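Local coordinates for DUF3501 family protein (Burkholderia pseudomallei K96243, PDB 3FJV) that is of unknown function, belongs to the DUF3501 family, and folds around an antiparallel beta-sheet flanked by helices, at residues G38-L43 and P172-Q177; A89-E94 and H145-E150; E112-L117 and P124-A129. All coordinates share one frame; numbering follows the deposited sequence. Where two conformers were deposited one is given.

Contact 1: G38-L43 and P172-Q177; sequences GNHLRL and PHYPIQ
A tyrosine hydroxyl joins the hairpin turn at one edge of the antiparallel sheet to the edge strand on the other side. Tyr174 lies just ahead of strand 176-180, and its OH meets the turn that links strands 34-37 and 41-45 in a beta-hairpin. His40 N donates to Tyr174 OH at 2.9 Å, with a nearly straight N-H...O angle of 163°. The same hydroxyl is also hydrogen-bonded to Ile37 O at the end of strand 34-37, so two backbone groups grip the oxygen. Asn39 N lies only 3.1 Å from Tyr174 OH, but its angle is too poor for a bond.

Leu41 packs over one face of the ring. Its CD1 sits 4.2 Å from the centroid of the Tyr174 ring, displaced toward the rim, in a CH-pi contact. The second methyl, CD2, comes within 4.0 Å of Tyr174 CE2. The two side chains meet tip to tip, and Ile111 packs on both of them. Tyr174 CG is anti to the backbone N (chi1 -154°), which sends the ring across to the turn.

Gly38 turns with a positive phi of 67° and brings its carbonyl carbon close to Tyr174 OH. Ile176 adds its CD1, 4.0 Å from Gly38 CA, and also packs on Ile37.

Further out, Arg42 folds back over the turn. Its NH1 donates to Leu41 O at 2.8 Å, approaching from above the carbonyl plane, while the acceptor stays close to the guanidinium plane. Two weak bonds extend this grip, from NH1 to Gly38 O and from NH2 to Asn39 O.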
loop_
_atom_site.group_PDB
_atom_site.type_symbol
_atom_site.label_atom_id
_atom_site.label_comp_id
_atom_site.label_asym_id
_atom_site.label_seq_id
_atom_site.Cartn_x
_atom_site.Cartn_y
_atom_site.Cartn_z
ATOM N N GLY A 38 -15.652 -5.755 -12.337
ATOM C CA GLY A 38 -15.819 -7.022 -11.620
ATOM C C GLY A 38 -16.117 -6.754 -10.168
ATOM O O GLY A 38 -16.605 -5.670 -9.842
ATOM N N ASN A 39 -15.822 -7.736 -9.309
ATOM C CA ASN A 39 -16.126 -7.675 -7.862
ATOM C C ASN A 39 -15.036 -7.103 -6.967
ATOM O O ASN A 39 -15.309 -6.769 -5.795
ATOM C CB ASN A 39 -16.508 -9.081 -7.330
ATOM C CG ASN A 39 -17.853 -9.552 -7.841
ATOM O OD1 ASN A 39 -18.739 -8.757 -8.096
ATOM N ND2 ASN A 39 -18.010 -10.853 -7.981
ATOM N N HIS A 40 -13.807 -6.976 -7.476
ATOM C CA HIS A 40 -12.690 -6.580 -6.624
ATOM C C HIS A 40 -11.891 -5.340 -7.072
ATOM O O HIS A 40 -10.993 -4.915 -6.334
ATOM C CB HIS A 40 -11.738 -7.753 -6.487
ATOM C CG HIS A 40 -12.401 -8.975 -5.950
ATOM N ND1 HIS A 40 -12.617 -9.167 -4.604
ATOM C CD2 HIS A 40 -12.962 -10.030 -6.582
ATOM C CE1 HIS A 40 -13.272 -10.301 -4.429
ATOM N NE2 HIS A 40 -13.477 -10.850 -5.612
ATOM N N LEU A 41 -12.202 -4.778 -8.243
ATOM C CA LEU A 41 -11.572 -3.540 -8.721
ATOM C C LEU A 41 -12.572 -2.380 -8.745
ATOM O O LEU A 41 -13.701 -2.515 -9.260
ATOM C CB LEU A 41 -10.994 -3.693 -10.118
ATOM C CG LEU A 41 -9.501 -4.075 -10.134
ATOM C CD1 LEU A 41 -9.257 -5.305 -9.292
ATOM C CD2 LEU A 41 -9.110 -4.305 -11.580
ATOM N N ARG A 42 -12.120 -1.226 -8.264
ATOM C CA ARG A 42 -12.931 0.005 -8.264
ATOM C C ARG A 42 -12.106 1.155 -8.854
ATOM O O ARG A 42 -10.955 1.306 -8.482
ATOM C CB ARG A 42 -13.314 0.341 -6.818
ATOM C CG ARG A 42 -14.126 -0.717 -6.092
ATOM C CD ARG A 42 -15.488 -0.935 -6.741
ATOM N NE ARG A 42 -16.266 -2.018 -6.120
ATOM C CZ ARG A 42 -16.345 -3.283 -6.556
ATOM N NH1 ARG A 42 -15.695 -3.705 -7.643
ATOM N NH2 ARG A 42 -17.102 -4.146 -5.890
ATOM N N LEU A 43 -12.655 1.923 -9.792
ATOM C CA LEU A 43 -11.966 3.092 -10.344
ATOM C C LEU A 43 -12.760 4.341 -9.965
ATOM O O LEU A 43 -13.972 4.367 -10.084
ATOM C CB LEU A 43 -11.928 3.091 -11.895
ATOM C CG LEU A 43 -10.887 2.368 -12.736
ATOM C CD1 LEU A 43 -11.171 2.675 -14.180
ATOM C CD2 LEU A 43 -9.486 2.801 -12.376
ATOM N N PRO A 172 -4.636 -11.907 -17.181
ATOM C CA PRO A 172 -5.012 -13.323 -17.199
ATOM C C PRO A 172 -5.678 -13.823 -15.965
ATOM O O PRO A 172 -6.487 -14.726 -16.067
ATOM C CB PRO A 172 -3.669 -14.041 -17.394
ATOM C CG PRO A 172 -2.885 -13.067 -18.171
ATOM C CD PRO A 172 -3.209 -11.761 -17.464
ATOM N N HIS A 173 -5.360 -13.266 -14.805
ATOM C CA HIS A 173 -6.105 -13.628 -13.573
ATOM C C HIS A 173 -7.278 -12.702 -13.221
ATOM O O HIS A 173 -7.842 -12.846 -12.149
ATOM C CB HIS A 173 -5.155 -13.751 -12.379
ATOM C CG HIS A 173 -4.132 -14.823 -12.570
ATOM N ND1 HIS A 173 -4.409 -16.155 -12.343
ATOM C CD2 HIS A 173 -2.865 -14.777 -13.047
ATOM C CE1 HIS A 173 -3.343 -16.881 -12.634
ATOM N NE2 HIS A 173 -2.395 -16.074 -13.069
ATOM N N TYR A 174 -7.627 -11.770 -14.110
ATOM C CA TYR A 174 -8.794 -10.895 -13.902
ATOM C C TYR A 174 -9.401 -10.446 -15.231
ATOM O O TYR A 174 -9.500 -9.245 -15.527
ATOM C CB TYR A 174 -8.419 -9.694 -13.013
ATOM C CG TYR A 174 -9.586 -9.116 -12.245
ATOM C CD1 TYR A 174 -9.950 -9.624 -11.013
ATOM C CD2 TYR A 174 -10.316 -8.019 -12.742
ATOM C CE1 TYR A 174 -11.059 -9.099 -10.303
ATOM C CE2 TYR A 174 -11.417 -7.497 -12.034
ATOM C CZ TYR A 174 -11.756 -8.018 -10.814
ATOM O OH TYR A 174 -12.812 -7.485 -10.113
ATOM N N PRO A 175 -9.826 -11.418 -16.044
ATOM C CA PRO A 175 -10.437 -11.125 -17.347
ATOM C C PRO A 175 -11.832 -10.487 -17.217
ATOM O O PRO A 175 -12.730 -11.106 -16.656
ATOM C CB PRO A 175 -10.566 -12.509 -17.985
ATOM C CG PRO A 175 -10.620 -13.459 -16.850
ATOM C CD PRO A 175 -9.716 -12.866 -15.810
ATOM N N ILE A 176 -11.986 -9.244 -17.677
ATOM C CA ILE A 176 -13.286 -8.566 -17.660
ATOM C C ILE A 176 -13.561 -8.092 -19.080
ATOM O O ILE A 176 -12.854 -7.233 -19.617
ATOM C CB ILE A 176 -13.322 -7.357 -16.669
ATOM C CG1 ILE A 176 -12.938 -7.768 -15.245
ATOM C CG2 ILE A 176 -14.700 -6.644 -16.693
ATOM C CD1 ILE A 176 -13.815 -8.836 -14.622
ATOM N N GLN A 177 -14.605 -8.653 -19.690
ATOM C CA GLN A 177 -15.035 -8.211 -20.988
ATOM C C GLN A 177 -15.447 -6.758 -20.929
ATOM O O GLN A 177 -16.159 -6.361 -20.013
ATOM C CB GLN A 177 -16.260 -9.020 -21.443
ATOM C CG GLN A 177 -15.983 -10.406 -21.950
ATOM C CD GLN A 177 -16.160 -10.477 -23.445
ATOM O OE1 GLN A 177 -17.247 -10.182 -23.975
ATOM N NE2 GLN A 177 -15.092 -10.853 -24.142
#

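Contact 2: A89-E94 and H145-E150; sequences ATLQIE and HFLRFE
This is a buried pairing of two antiparallel strands, 86-93 and 144-150, near the centre of the chain and in the middle of the sheet. Ala89-Leu147 and Leu91-His145 are hydrogen-bonded pairs, and Thr90-Phe146 between them is non-hydrogen-bonded. The bond from Leu147 N to Ala89 O is short, 2.7 Å, and runs almost along the C=O axis. Ala89 N to Leu147 O completes that ring at 3.0 Å. The Leu91-His145 pair is matched more evenly, with both donors in the carbonyl planes.

Ala89, Leu91, His145 and Leu147 share one face. Leu147 CD1 lies 4.0 Å from Leu91 CB, and Ala89 CB meets the Phe149 ring at its edge. Ile93 CD1 reaches the edge of the His145 imidazole, 4.1 Å from CD2. Asp130 hydrogen-bonds His145 ND1, fixing the rotation of that ring.

On the other face Thr90 and Phe146 lie side by side. Thr90 OG1 is 3.9 Å from Phe146 CE1 and hydrogen-bonds Glu46. Arg102 of the second subunit makes a cation-pi contact with Phe146, so this face takes part in the dimer. The arrangement is that of regular antiparallel pairing between central strands of a twisted beta-sheet.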
loop_
_atom_site.group_PDB
_atom_site.type_symbol
_atom_site.label_atom_id
_atom_site.label_comp_id
_atom_site.label_asym_id
_atom_site.label_seq_id
_atom_site.Cartn_x
_atom_site.Cartn_y
_atom_site.Cartn_z
ATOM N N ALA A 89 -7.573 8.401 -12.968
ATOM C CA ALA A 89 -8.355 7.556 -12.058
ATOM C C ALA A 89 -7.475 6.904 -10.969
ATOM O O ALA A 89 -6.278 6.656 -11.153
ATOM C CB ALA A 89 -9.197 6.487 -12.826
ATOM N N THR A 90 -8.041 6.780 -9.786
ATOM C CA THR A 90 -7.484 5.987 -8.717
ATOM C C THR A 90 -8.146 4.611 -8.820
ATOM O O THR A 90 -9.384 4.490 -8.819
ATOM C CB THR A 90 -7.760 6.633 -7.322
ATOM O OG1 THR A 90 -7.115 7.919 -7.265
ATOM C CG2 THR A 90 -7.208 5.725 -6.217
ATOM N N LEU A 91 -7.305 3.591 -8.943
ATOM C CA LEU A 91 -7.732 2.199 -8.962
ATOM C C LEU A 91 -7.488 1.616 -7.571
ATOM O O LEU A 91 -6.382 1.724 -7.022
ATOM C CB LEU A 91 -6.945 1.380 -9.987
ATOM C CG LEU A 91 -7.189 -0.149 -10.094
ATOM C CD1 LEU A 91 -8.524 -0.551 -10.679
ATOM C CD2 LEU A 91 -6.102 -0.819 -10.969
ATOM N N GLN A 92 -8.511 0.961 -7.037
ATOM C CA GLN A 92 -8.383 0.278 -5.750
ATOM C C GLN A 92 -8.751 -1.171 -5.938
ATOM O O GLN A 92 -9.710 -1.486 -6.620
ATOM C CB GLN A 92 -9.249 0.922 -4.673
ATOM C CG GLN A 92 -8.745 2.329 -4.298
ATOM C CD GLN A 92 -9.255 2.801 -2.951
ATOM O OE1 GLN A 92 -8.945 2.183 -1.907
ATOM N NE2 GLN A 92 -10.001 3.910 -2.946
ATOM N N ILE A 93 -7.944 -2.042 -5.349
ATOM C CA ILE A 93 -8.142 -3.488 -5.363
ATOM C C ILE A 93 -8.577 -3.810 -3.945
ATOM O O ILE A 93 -7.842 -3.488 -3.003
ATOM C CB ILE A 93 -6.806 -4.199 -5.693
ATOM C CG1 ILE A 93 -6.295 -3.750 -7.061
ATOM C CG2 ILE A 93 -6.965 -5.742 -5.710
ATOM C CD1 ILE A 93 -4.785 -4.022 -7.258
ATOM N N GLU A 94 -9.757 -4.408 -3.785
ATOM C CA GLU A 94 -10.320 -4.662 -2.470
ATOM C C GLU A 94 -10.648 -6.135 -2.243
ATOM O O GLU A 94 -11.412 -6.727 -3.005
ATOM C CB GLU A 94 -11.571 -3.803 -2.304
ATOM C CG GLU A 94 -11.228 -2.292 -2.321
ATOM C CD GLU A 94 -12.435 -1.382 -2.527
ATOM O OE1 GLU A 94 -13.538 -1.872 -2.899
ATOM O OE2 GLU A 94 -12.265 -0.162 -2.314
ATOM N N HIS A 145 -3.524 2.319 -7.125
ATOM C CA HIS A 145 -2.703 2.773 -8.248
ATOM C C HIS A 145 -3.301 4.049 -8.830
ATOM O O HIS A 145 -4.498 4.273 -8.725
ATOM C CB HIS A 145 -2.693 1.688 -9.318
ATOM C CG HIS A 145 -2.033 0.423 -8.870
ATOM N ND1 HIS A 145 -0.679 0.204 -9.020
ATOM C CD2 HIS A 145 -2.536 -0.694 -8.277
ATOM C CE1 HIS A 145 -0.374 -0.988 -8.523
ATOM N NE2 HIS A 145 -1.486 -1.563 -8.090
ATOM N N PHE A 146 -2.453 4.899 -9.387
ATOM C CA PHE A 146 -2.883 6.131 -10.062
ATOM C C PHE A 146 -2.770 5.894 -11.563
ATOM O O PHE A 146 -1.679 5.552 -12.073
ATOM C CB PHE A 146 -1.980 7.279 -9.619
ATOM C CG PHE A 146 -2.178 7.742 -8.180
ATOM C CD1 PHE A 146 -3.245 7.322 -7.388
ATOM C CD2 PHE A 146 -1.285 8.691 -7.635
ATOM C CE1 PHE A 146 -3.412 7.777 -6.093
ATOM C CE2 PHE A 146 -1.451 9.146 -6.326
ATOM C CZ PHE A 146 -2.549 8.673 -5.558
ATOM N N LEU A 147 -3.893 5.970 -12.278
ATOM C CA LEU A 147 -3.903 5.673 -13.699
ATOM C C LEU A 147 -4.143 6.943 -14.562
ATOM O O LEU A 147 -4.872 7.891 -14.142
ATOM C CB LEU A 147 -4.975 4.638 -14.016
ATOM C CG LEU A 147 -5.039 3.337 -13.224
ATOM C CD1 LEU A 147 -6.175 2.417 -13.793
ATOM C CD2 LEU A 147 -3.729 2.645 -13.139
ATOM N N ARG A 148 -3.583 6.926 -15.778
ATOM C CA ARG A 148 -3.783 7.971 -16.772
ATOM C C ARG A 148 -4.267 7.289 -18.065
ATOM O O ARG A 148 -3.667 6.345 -18.503
ATOM C CB ARG A 148 -2.443 8.678 -17.027
ATOM C CG ARG A 148 -2.347 9.570 -18.231
ATOM C CD ARG A 148 -1.081 10.442 -18.196
ATOM N NE ARG A 148 0.171 9.784 -18.588
ATOM C CZ ARG A 148 0.569 9.613 -19.849
ATOM N NH1 ARG A 148 -0.221 9.984 -20.859
ATOM N NH2 ARG A 148 1.733 9.010 -20.106
ATOM N N PHE A 149 -5.348 7.775 -18.664
ATOM C CA PHE A 149 -5.809 7.265 -19.948
ATOM C C PHE A 149 -5.712 8.412 -20.958
ATOM O O PHE A 149 -6.422 9.403 -20.820
ATOM C CB PHE A 149 -7.280 6.841 -19.833
ATOM C CG PHE A 149 -7.523 5.660 -18.929
ATOM C CD1 PHE A 149 -7.443 4.353 -19.410
ATOM C CD2 PHE A 149 -7.948 5.861 -17.603
ATOM C CE1 PHE A 149 -7.694 3.277 -18.565
ATOM C CE2 PHE A 149 -8.230 4.797 -16.789
ATOM C CZ PHE A 149 -8.093 3.499 -17.272
ATOM N N GLU A 150 -4.892 8.270 -22.000
ATOM C CA GLU A 150 -4.685 9.361 -22.934
ATOM C C GLU A 150 -5.611 9.181 -24.157
ATOM O O GLU A 150 -5.657 8.115 -24.780
ATOM C CB GLU A 150 -3.200 9.479 -23.309
ATOM C CG GLU A 150 -2.766 10.902 -23.723
ATOM C CD GLU A 150 -2.631 11.888 -22.571
ATOM O OE1 GLU A 150 -2.332 11.493 -21.411
ATOM O OE2 GLU A 150 -2.818 13.096 -22.835
#

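Contact 3: E112-L117 and P124-A129; sequences EDRVFL and PVYAIA
Strands 115-119 and 125-129 pair antiparallel as a beta-hairpin, with Leu117-Val125 a hydrogen-bonded pair and Phe116-Tyr126 a non-hydrogen-bonded one. Leu117 and Val125 exchange two bonds. The bond from Val125 N to Leu117 O is 2.7 Å and nearly follows the C=O axis. Leu117 N, in return, meets Val125 O from above the carbonyl plane. Ala127 N gives a third, very straight bond to Val115 O (3.0 Å, 172°).

Phe116 and Tyr126 lie side by side and point the same way. Phe116 CB stands 3.7 Å from the centroid of the Tyr126 ring, almost exactly over its centre, in a CH-pi contact. Phe116 CG lies between the backbone N and the carbonyl carbon (chi1 65°), the crowded position. The two ring planes are 31° apart, an oblique pairing. Two residues before Tyr126, Pro124 CB packs 3.9 Å from Phe116 CD2. Arg114 crosses Tyr126 obliquely, and Tyr126 CE2 lies over a face of the Arg114 guanidinium, 3.7 Å from Arg114 NH2. Asp170 ties these two together, with a salt bridge to Arg114 NE and a hydrogen bond to Tyr126 OH.

Toward the 3-10 turn the strands part. Ala129 CB fits closely against Glu112 CG, at 3.4 Å. A water fills in for direct pairing: it donates to Asp113 OD1 at 2.7 Å and accepts from Ala129 N at 2.8 Å. Glu112 O is buried here with no polar partner in the model.

The hairpin sits between two further strands. Phe116 pairs with Gly168 next to strand 115-119, and Ile128 with Arg148 next to strand 125-129. Leu117 and Ala127 pack on Phe149 of strand 144-150, and Ala129 packs on Leu147.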
loop_
_atom_site.group_PDB
_atom_site.type_symbol
_atom_site.label_atom_id
_atom_site.label_comp_id
_atom_site.label_asym_id
_atom_site.label_seq_id
_atom_site.Cartn_x
_atom_site.Cartn_y
_atom_site.Cartn_z
ATOM N N GLU A 112 -2.701 -3.107 -12.999
ATOM C CA GLU A 112 -2.859 -1.678 -13.275
ATOM C C GLU A 112 -2.504 -1.262 -14.705
ATOM O O GLU A 112 -2.921 -0.206 -15.148
ATOM C CB GLU A 112 -2.072 -0.845 -12.275
ATOM C CG GLU A 112 -0.534 -0.920 -12.382
ATOM C CD GLU A 112 0.070 -2.172 -11.710
ATOM O OE1 GLU A 112 -0.681 -3.079 -11.341
ATOM O OE2 GLU A 112 1.294 -2.240 -11.551
ATOM N N ASP A 113 -1.726 -2.098 -15.402
ATOM C CA ASP A 113 -1.337 -1.878 -16.799
ATOM C C ASP A 113 -2.331 -2.503 -17.792
ATOM O O ASP A 113 -2.190 -2.280 -18.977
ATOM C CB ASP A 113 0.004 -2.594 -17.111
ATOM C CG ASP A 113 1.109 -2.207 -16.190
ATOM O OD1 ASP A 113 1.167 -1.034 -15.802
ATOM O OD2 ASP A 113 1.981 -3.073 -15.917
ATOM N N ARG A 114 -3.295 -3.301 -17.311
ATOM C CA ARG A 114 -4.156 -4.133 -18.180
ATOM C C ARG A 114 -5.613 -3.681 -18.189
ATOM O O ARG A 114 -6.434 -4.282 -18.847
ATOM C CB ARG A 114 -4.080 -5.592 -17.758
ATOM C CG ARG A 114 -2.701 -6.182 -17.657
ATOM C CD ARG A 114 -1.819 -5.868 -18.833
ATOM N NE ARG A 114 -2.430 -6.177 -20.130
ATOM C CZ ARG A 114 -1.822 -5.981 -21.298
ATOM N NH1 ARG A 114 -0.593 -5.524 -21.328
ATOM N NH2 ARG A 114 -2.434 -6.278 -22.444
ATOM N N VAL A 115 -5.894 -2.567 -17.515
ATOM C CA VAL A 115 -7.203 -1.922 -17.528
ATOM C C VAL A 115 -7.255 -1.011 -18.723
ATOM O O VAL A 115 -6.397 -0.196 -18.922
ATOM C CB VAL A 115 -7.464 -1.097 -16.232
ATOM C CG1 VAL A 115 -8.717 -0.178 -16.403
ATOM C CG2 VAL A 115 -7.594 -2.044 -15.016
ATOM N N PHE A 116 -8.304 -1.130 -19.525
ATOM C CA PHE A 116 -8.458 -0.322 -20.736
ATOM C C PHE A 116 -9.830 0.274 -20.899
ATOM O O PHE A 116 -10.830 -0.310 -20.458
ATOM C CB PHE A 116 -8.122 -1.134 -21.983
ATOM C CG PHE A 116 -9.060 -2.283 -22.244
ATOM C CD1 PHE A 116 -8.856 -3.489 -21.632
ATOM C CD2 PHE A 116 -10.137 -2.144 -23.106
ATOM C CE1 PHE A 116 -9.684 -4.559 -21.856
ATOM C CE2 PHE A 116 -11.002 -3.219 -23.324
ATOM C CZ PHE A 116 -10.763 -4.431 -22.689
ATOM N N LEU A 117 -9.888 1.426 -21.574
ATOM C CA LEU A 117 -11.134 2.082 -21.965
ATOM C C LEU A 117 -11.322 1.943 -23.468
ATOM O O LEU A 117 -10.334 1.914 -24.212
ATOM C CB LEU A 117 -11.037 3.622 -21.704
ATOM C CG LEU A 117 -11.205 4.261 -20.359
ATOM C CD1 LEU A 117 -10.859 5.742 -20.390
ATOM C CD2 LEU A 117 -12.633 4.086 -19.921
ATOM N N PRO A 124 -8.851 0.580 -28.382
ATOM C CA PRO A 124 -8.850 0.655 -26.916
ATOM C C PRO A 124 -7.652 1.458 -26.401
ATOM O O PRO A 124 -6.619 1.540 -27.092
ATOM C CB PRO A 124 -8.727 -0.787 -26.459
ATOM C CG PRO A 124 -8.614 -1.663 -27.683
ATOM C CD PRO A 124 -8.657 -0.789 -28.909
ATOM N N VAL A 125 -7.825 2.084 -25.239
ATOM C CA VAL A 125 -6.769 2.839 -24.552
ATOM C C VAL A 125 -6.430 2.204 -23.188
ATOM O O VAL A 125 -7.228 2.176 -22.262
ATOM C CB VAL A 125 -7.125 4.341 -24.385
ATOM C CG1 VAL A 125 -6.100 5.068 -23.381
ATOM C CG2 VAL A 125 -7.169 5.015 -25.759
ATOM N N TYR A 126 -5.204 1.710 -23.077
ATOM C CA TYR A 126 -4.693 1.118 -21.816
ATOM C C TYR A 126 -4.195 2.206 -20.876
ATOM O O TYR A 126 -3.613 3.195 -21.307
ATOM C CB TYR A 126 -3.625 0.058 -22.068
ATOM C CG TYR A 126 -4.216 -1.228 -22.597
ATOM C CD1 TYR A 126 -4.729 -1.301 -23.889
ATOM C CD2 TYR A 126 -4.346 -2.352 -21.769
ATOM C CE1 TYR A 126 -5.349 -2.479 -24.358
ATOM C CE2 TYR A 126 -4.920 -3.535 -22.224
ATOM C CZ TYR A 126 -5.446 -3.586 -23.517
ATOM O OH TYR A 126 -6.034 -4.737 -23.977
ATOM N N ALA A 127 -4.483 2.034 -19.581
ATOM C CA ALA A 127 -4.008 2.930 -18.557
ATOM C C ALA A 127 -2.497 2.900 -18.506
ATOM O O ALA A 127 -1.882 1.861 -18.713
ATOM C CB ALA A 127 -4.585 2.543 -17.175
ATOM N N ILE A 128 -1.914 4.066 -18.299
ATOM C CA ILE A 128 -0.498 4.187 -17.940
ATOM C C ILE A 128 -0.499 4.464 -16.456
ATOM O O ILE A 128 -1.070 5.481 -16.021
ATOM C CB ILE A 128 0.216 5.342 -18.688
ATOM C CG1 ILE A 128 0.078 5.175 -20.204
ATOM C CG2 ILE A 128 1.695 5.393 -18.296
ATOM C CD1 ILE A 128 0.669 3.880 -20.715
ATOM N N ALA A 129 0.104 3.559 -15.681
ATOM C CA ALA A 129 0.018 3.575 -14.214
ATOM C C ALA A 129 1.248 4.079 -13.488
ATOM O O ALA A 129 2.379 3.797 -13.896
ATOM C CB ALA A 129 -0.308 2.154 -13.711
HETATM O O HOH W 1 1.308 1.401 -16.929
#

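In the fold
From the N terminus, the chain enters contact 1 at 38-43, and that loop closes only when 172-177 returns. Contact 2 is nested inside it, between 89-94 and 145-150. Contact 3 is nested inside contact 2 and closes a short hairpin loop. None of the loops cross. All three contacts reach one antiparallel sheet. Contacts 1 and 2 meet through neighbouring strands 41-45 and 86-93, where Arg42 O and Gln92 N are probably hydrogen-bonded; Leu43 also reaches Leu147 of strand 144-150. Contacts 2 and 3 meet through strands 144-150 and 125-129, and His145 packs on Glu112. Contact 1 then brings the end regions of the sheet together, although its strands are far apart in the strand order.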